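Local coordinates for protein LbaCas13a H328A (C2c2) (Lachnospiraceae bacterium NK4A179, PDB 5WLH) that binds a CRISPR guide RNA, here still as its precursor, and as a Cas13a nuclease probably cleaves RNA targets matched by that guide, at residues 17-29 and 33-45. Numbering follows the deposited sequence.
With nucleotides of chain B.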
loop_
_atom_site.group_PDB
_atom_site.type_symbol
_atom_site.label_atom_id
_atom_site.label_comp_id
_atom_site.label_asym_id
_atom_site.label_seq_id
_atom_site.Cartn_x
_atom_site.Cartn_y
_atom_site.Cartn_z
ATOM N N LYS A 17 23.628 3.033 -2.213
ATOM C CA LYS A 17 23.096 2.461 -3.449
ATOM C C LYS A 17 23.916 2.923 -4.658
ATOM O O LYS A 17 24.232 4.107 -4.787
ATOM C CB LYS A 17 21.624 2.835 -3.617
ATOM C CG LYS A 17 20.998 2.359 -4.912
ATOM C CD LYS A 17 19.563 2.843 -5.021
ATOM C CE LYS A 17 18.693 2.202 -3.947
ATOM N NZ LYS A 17 17.460 2.999 -3.670
ATOM N N LEU A 18 24.260 1.972 -5.533
ATOM C CA LEU A 18 25.218 2.245 -6.604
ATOM C C LEU A 18 24.738 3.366 -7.517
ATOM O O LEU A 18 25.483 4.310 -7.803
ATOM C CB LEU A 18 25.480 0.972 -7.410
ATOM C CG LEU A 18 26.710 1.034 -8.320
ATOM C CD1 LEU A 18 27.928 1.401 -7.478
ATOM C CD2 LEU A 18 26.930 -0.280 -9.023
ATOM N N THR A 19 23.495 3.278 -7.990
ATOM C CA THR A 19 22.929 4.237 -8.939
ATOM C C THR A 19 22.110 5.319 -8.243
ATOM O O THR A 19 21.028 5.692 -8.710
ATOM C CB THR A 19 22.069 3.509 -9.966
ATOM O OG1 THR A 19 20.929 2.951 -9.300
ATOM C CG2 THR A 19 22.856 2.391 -10.642
ATOM N N VAL A 20 22.605 5.845 -7.121
ATOM C CA VAL A 20 21.835 6.810 -6.342
ATOM C C VAL A 20 21.575 8.087 -7.139
ATOM O O VAL A 20 20.551 8.750 -6.937
ATOM C CB VAL A 20 22.560 7.093 -5.009
ATOM C CG1 VAL A 20 23.907 7.758 -5.263
ATOM C CG2 VAL A 20 21.689 7.931 -4.080
ATOM N N ASN A 21 22.478 8.444 -8.063
ATOM C CA ASN A 21 22.288 9.639 -8.887
ATOM C C ASN A 21 21.129 9.470 -9.862
ATOM O O ASN A 21 20.371 10.415 -10.112
ATOM C CB ASN A 21 23.552 9.949 -9.695
ATOM C CG ASN A 21 24.746 10.294 -8.836
ATOM O OD1 ASN A 21 25.023 9.633 -7.835
ATOM N ND2 ASN A 21 25.485 11.322 -9.245
ATOM N N ALA A 22 20.996 8.281 -10.437
ATOM C CA ALA A 22 20.264 8.085 -11.673
ATOM C C ALA A 22 19.032 7.216 -11.445
ATOM O O ALA A 22 18.863 6.576 -10.405
ATOM C CB ALA A 22 21.183 7.457 -12.724
ATOM N N LYS A 23 18.152 7.219 -12.428
ATOM C CA LYS A 23 17.061 6.263 -12.448
ATOM C C LYS A 23 17.302 5.253 -13.549
ATOM O O LYS A 23 18.083 5.483 -14.477
ATOM C CB LYS A 23 15.724 6.968 -12.644
ATOM C CG LYS A 23 15.471 8.032 -11.583
ATOM C CD LYS A 23 14.036 8.516 -11.601
ATOM C CE LYS A 23 13.697 9.268 -10.323
ATOM N NZ LYS A 23 13.199 8.365 -9.256
ATOM N N THR A 24 16.622 4.121 -13.453
ATOM C CA THR A 24 16.622 3.172 -14.550
ATOM C C THR A 24 15.233 3.120 -15.158
ATOM O O THR A 24 14.236 3.432 -14.501
ATOM C CB THR A 24 17.038 1.764 -14.109
ATOM O OG1 THR A 24 15.960 1.151 -13.388
ATOM C CG2 THR A 24 18.259 1.829 -13.214
ATOM N N ALA A 25 15.187 2.765 -16.433
ATOM C CA ALA A 25 13.933 2.482 -17.098
ATOM C C ALA A 25 14.210 1.376 -18.085
ATOM O O ALA A 25 15.363 1.063 -18.385
ATOM C CB ALA A 25 13.357 3.722 -17.804
ATOM N N VAL A 26 13.140 0.788 -18.600
ATOM C CA VAL A 26 13.229 -0.127 -19.725
ATOM C C VAL A 26 12.526 0.532 -20.900
ATOM O O VAL A 26 11.361 0.927 -20.790
ATOM C CB VAL A 26 12.606 -1.492 -19.411
ATOM C CG1 VAL A 26 12.580 -2.337 -20.667
ATOM C CG2 VAL A 26 13.413 -2.212 -18.332
ATOM N N VAL A 27 13.220 0.668 -22.015
ATOM C CA VAL A 27 12.590 1.238 -23.201
ATOM C C VAL A 27 12.504 0.159 -24.265
ATOM O O VAL A 27 13.309 -0.777 -24.304
ATOM C CB VAL A 27 13.329 2.487 -23.718
ATOM C CG1 VAL A 27 13.326 3.580 -22.646
ATOM C CG2 VAL A 27 14.736 2.138 -24.154
ATOM N N SER A 28 11.511 0.295 -25.141
ATOM C CA SER A 28 11.268 -0.669 -26.199
ATOM C C SER A 28 11.190 0.096 -27.509
ATOM O O SER A 28 10.292 0.921 -27.689
ATOM C CB SER A 28 9.974 -1.444 -25.936
ATOM O OG SER A 28 9.876 -2.561 -26.788
ATOM N N GLU A 29 12.136 -0.150 -28.409
ATOM C CA GLU A 29 12.148 0.627 -29.645
ATOM C C GLU A 29 11.459 -0.115 -30.784
ATOM O O GLU A 29 10.339 0.242 -31.172
ATOM C CB GLU A 29 13.581 1.009 -30.010
ATOM C CG GLU A 29 14.283 1.753 -28.878
ATOM C CD GLU A 29 14.960 3.036 -29.331
ATOM O OE1 GLU A 29 15.128 3.231 -30.557
ATOM O OE2 GLU A 29 15.318 3.851 -28.450
ATOM N N GLN A 33 14.488 -4.358 -26.564
ATOM C CA GLN A 33 14.399 -3.522 -25.387
ATOM C C GLN A 33 15.787 -3.195 -24.857
ATOM O O GLN A 33 16.794 -3.813 -25.221
ATOM C CB GLN A 33 13.532 -4.197 -24.322
ATOM C CG GLN A 33 12.062 -4.227 -24.698
ATOM C CD GLN A 33 11.678 -5.484 -25.457
ATOM O OE1 GLN A 33 12.153 -6.574 -25.151
ATOM N NE2 GLN A 33 10.840 -5.331 -26.466
ATOM N N GLU A 34 15.831 -2.187 -23.999
ATOM C CA GLU A 34 17.087 -1.797 -23.388
ATOM C C GLU A 34 16.800 -1.229 -22.011
ATOM O O GLU A 34 15.888 -0.408 -21.852
ATOM C CB GLU A 34 17.810 -0.764 -24.258
ATOM C CG GLU A 34 19.083 -0.199 -23.650
ATOM C CD GLU A 34 19.720 0.842 -24.546
ATOM O OE1 GLU A 34 19.249 0.987 -25.696
ATOM O OE2 GLU A 34 20.672 1.527 -24.102
ATOM N N GLY A 35 17.568 -1.672 -21.018
ATOM C CA GLY A 35 17.584 -0.978 -19.744
ATOM C C GLY A 35 18.471 0.245 -19.863
ATOM O O GLY A 35 19.616 0.152 -20.316
ATOM N N ILE A 36 17.938 1.403 -19.479
ATOM C CA ILE A 36 18.682 2.652 -19.551
ATOM C C ILE A 36 18.873 3.226 -18.163
ATOM O O ILE A 36 18.088 2.983 -17.240
ATOM C CB ILE A 36 17.994 3.699 -20.456
ATOM C CG1 ILE A 36 16.612 4.073 -19.893
ATOM C CG2 ILE A 36 17.936 3.191 -21.853
ATOM C CD1 ILE A 36 16.095 5.440 -20.373
ATOM N N LEU A 37 19.946 3.998 -18.023
ATOM C CA LEU A 37 20.153 4.882 -16.891
ATOM C C LEU A 37 19.869 6.301 -17.336
ATOM O O LEU A 37 20.271 6.710 -18.430
ATOM C CB LEU A 37 21.597 4.815 -16.372
ATOM C CG LEU A 37 22.067 3.630 -15.552
ATOM C CD1 LEU A 37 23.458 3.967 -14.989
ATOM C CD2 LEU A 37 21.086 3.396 -14.424
ATOM N N TYR A 38 19.181 7.052 -16.495
ATOM C CA TYR A 38 18.936 8.448 -16.814
ATOM C C TYR A 38 18.969 9.309 -15.571
ATOM O O TYR A 38 18.571 8.893 -14.478
ATOM C CB TYR A 38 17.613 8.647 -17.556
ATOM C CG TYR A 38 16.334 8.306 -16.799
ATOM C CD1 TYR A 38 15.915 6.998 -16.653
ATOM C CD2 TYR A 38 15.513 9.322 -16.304
ATOM C CE1 TYR A 38 14.711 6.697 -15.999
ATOM C CE2 TYR A 38 14.314 9.038 -15.666
ATOM C CZ TYR A 38 13.925 7.722 -15.513
ATOM O OH TYR A 38 12.734 7.435 -14.873
ATOM N N ASN A 39 19.464 10.521 -15.763
ATOM C CA ASN A 39 19.536 11.509 -14.702
ATOM C C ASN A 39 18.206 12.228 -14.573
ATOM O O ASN A 39 17.559 12.551 -15.572
ATOM C CB ASN A 39 20.662 12.497 -14.992
ATOM C CG ASN A 39 21.946 11.791 -15.406
ATOM O OD1 ASN A 39 22.603 11.151 -14.577
ATOM N ND2 ASN A 39 22.294 11.875 -16.697
ATOM N N ASP A 40 17.785 12.455 -13.330
ATOM C CA ASP A 40 16.463 12.999 -13.085
ATOM C C ASP A 40 16.512 13.977 -11.919
ATOM O O ASP A 40 17.063 13.633 -10.865
ATOM C CB ASP A 40 15.489 11.864 -12.784
ATOM C CG ASP A 40 14.053 12.338 -12.709
ATOM O OD1 ASP A 40 13.596 12.980 -13.674
ATOM O OD2 ASP A 40 13.383 12.076 -11.684
ATOM N N PRO A 41 15.961 15.191 -12.061
ATOM C CA PRO A 41 15.372 15.743 -13.281
ATOM C C PRO A 41 16.439 16.234 -14.261
ATOM O O PRO A 41 17.504 16.714 -13.861
ATOM C CB PRO A 41 14.536 16.913 -12.762
ATOM C CG PRO A 41 15.278 17.384 -11.560
ATOM C CD PRO A 41 15.945 16.172 -10.954
ATOM N N SER A 42 16.152 16.102 -15.550
ATOM C CA SER A 42 17.061 16.573 -16.577
ATOM C C SER A 42 16.233 16.999 -17.777
ATOM O O SER A 42 15.009 16.862 -17.788
ATOM C CB SER A 42 18.072 15.496 -16.961
ATOM O OG SER A 42 19.113 16.045 -17.732
ATOM N N ARG A 43 16.909 17.555 -18.772
ATOM C CA ARG A 43 16.267 17.946 -20.016
ATOM C C ARG A 43 16.502 16.857 -21.054
ATOM O O ARG A 43 17.478 16.108 -20.979
ATOM C CB ARG A 43 16.803 19.295 -20.512
ATOM C CG ARG A 43 15.863 20.472 -20.240
ATOM C CD ARG A 43 16.571 21.832 -20.247
ATOM N NE ARG A 43 17.528 21.979 -19.153
ATOM C CZ ARG A 43 18.230 23.085 -18.913
ATOM N NH1 ARG A 43 18.077 24.152 -19.687
ATOM N NH2 ARG A 43 19.082 23.125 -17.894
ATOM N N TYR A 44 15.577 16.743 -22.005
ATOM C CA TYR A 44 15.791 15.838 -23.124
ATOM C C TYR A 44 17.092 16.199 -23.831
ATOM O O TYR A 44 17.337 17.371 -24.131
ATOM C CB TYR A 44 14.613 15.939 -24.095
ATOM C CG TYR A 44 14.761 15.177 -25.375
ATOM C CD1 TYR A 44 14.965 13.809 -25.372
ATOM C CD2 TYR A 44 14.643 15.824 -26.604
ATOM C CE1 TYR A 44 15.077 13.100 -26.552
ATOM C CE2 TYR A 44 14.736 15.128 -27.789
ATOM C CZ TYR A 44 14.959 13.774 -27.762
ATOM O OH TYR A 44 15.063 13.078 -28.932
ATOM N N GLY A 45 17.921 15.192 -24.098
ATOM C CA GLY A 45 19.251 15.405 -24.633
ATOM C C GLY A 45 20.330 15.443 -23.578
ATOM O O GLY A 45 21.519 15.429 -23.922
ATOM P P G B 23 21.414 -0.565 -7.824
ATOM O OP1 G B 23 21.638 0.911 -7.820
ATOM O OP2 G B 23 21.236 -1.275 -6.543
ATOM O "O5'" G B 23 20.149 -0.940 -8.706
ATOM C "C5'" G B 23 20.041 -0.437 -10.026
ATOM C "C4'" G B 23 18.799 -0.957 -10.689
ATOM O "O4'" G B 23 18.779 -2.401 -10.669
ATOM C "C3'" G B 23 17.497 -0.575 -10.027
ATOM O "O3'" G B 23 17.120 0.760 -10.312
ATOM C "C2'" G B 23 16.535 -1.614 -10.576
ATOM O "O2'" G B 23 16.178 -1.288 -11.917
ATOM C "C1'" G B 23 17.434 -2.853 -10.615
ATOM N N9 G B 23 17.282 -3.706 -9.420
ATOM C C8 G B 23 18.109 -3.772 -8.322
ATOM N N7 G B 23 17.702 -4.663 -7.442
ATOM C C5 G B 23 16.557 -5.231 -8.022
ATOM C C6 G B 23 15.684 -6.245 -7.553
ATOM O O6 G B 23 15.776 -6.875 -6.489
ATOM N N1 G B 23 14.646 -6.512 -8.458
ATOM C C2 G B 23 14.470 -5.850 -9.656
ATOM N N2 G B 23 13.432 -6.194 -10.438
ATOM N N3 G B 23 15.287 -4.904 -10.097
ATOM C C4 G B 23 16.285 -4.643 -9.230
ATOM P P A B 26 6.555 0.254 -8.948
ATOM O OP1 A B 26 5.302 -0.222 -8.312
ATOM O OP2 A B 26 7.896 -0.155 -8.475
ATOM O "O5'" A B 26 6.485 -0.104 -10.492
ATOM C "C5'" A B 26 5.271 -0.028 -11.235
ATOM C "C4'" A B 26 5.341 -0.973 -12.407
ATOM O "O4'" A B 26 6.329 -0.471 -13.351
ATOM C "C3'" A B 26 5.794 -2.379 -12.036
ATOM O "O3'" A B 26 5.236 -3.307 -12.958
ATOM C "C2'" A B 26 7.303 -2.295 -12.242
ATOM O "O2'" A B 26 7.966 -3.529 -12.410
ATOM C "C1'" A B 26 7.394 -1.396 -13.477
ATOM N N9 A B 26 8.636 -0.629 -13.483
ATOM C C8 A B 26 8.843 0.598 -12.907
ATOM N N7 A B 26 10.091 1.014 -13.028
ATOM C C5 A B 26 10.710 -0.003 -13.723
ATOM C C6 A B 26 12.038 -0.139 -14.170
ATOM N N6 A B 26 12.961 0.804 -13.927
ATOM N N1 A B 26 12.363 -1.270 -14.814
ATOM C C2 A B 26 11.414 -2.198 -15.035
ATOM N N3 A B 26 10.134 -2.169 -14.666
ATOM C C4 A B 26 9.842 -1.027 -14.013
HETATM O O HOH W 1 12.043 5.009 -14.455
#
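Lys23 and Tyr38 face each other as a hydrogen-bonded pair in the antiparallel β hairpin formed by strands 22-28 and 33-39, near the N-terminal end of the modelled chain. Lys23 N reaches Tyr38 O at 2.7 Å in a nearly straight bond, and Tyr38 N returns one to Lys23 O; the Ala25-Ile36 and Val27-Glu34 pairs repeat this two-way exchange. Tyr38 CG sits between its backbone N and carbonyl carbon (chi1 65°), which swings the ring across the neighbouring strand. There Lys23 CB lies over one ring face, 3.7 Å from the centroid, in a CH-π contact, while Ala25 CB approaches CE1 obliquely. A water in the ring plane donates to Thr24 O at 2.7 Å and lies 2.6 Å from Tyr38 OH. Farther along the same face, Ile36 CD1 meets Val27 CG1, the two side chains crossing at about a right angle.

Thr24, Val26 and Leu37 occupy the other face, where the RNA lies. Leu37 CD2 presses tightly on Thr24 CG2, and Thr24 OG1 pairs with O2' of G23 of chain B at 2.9 Å while accepting a weak bond from N6 of A26 of chain B. Before the strand, Thr19 grips OP1 of G23 of chain B through both N and OG1.

Helix 915-941 flanks the Tyr38 side: Arg938 bonds Tyr38 OH, and Arg937 forms a salt bridge with Asp40. A leucine in place of Tyr38 removes ring and hydroxyl, and would probably leave Lys23 CB without an aromatic face to pack on and the water and Arg938 without their shared partner. At the turn end, Ser28 OG also bonds Ser482 O, and Asn247 bonds Gln33 OE1; Gln33 NE2 donates to Ser28 OG at 3.0 Å, and that oxygen lies only 2° out of the Gln33 amide plane.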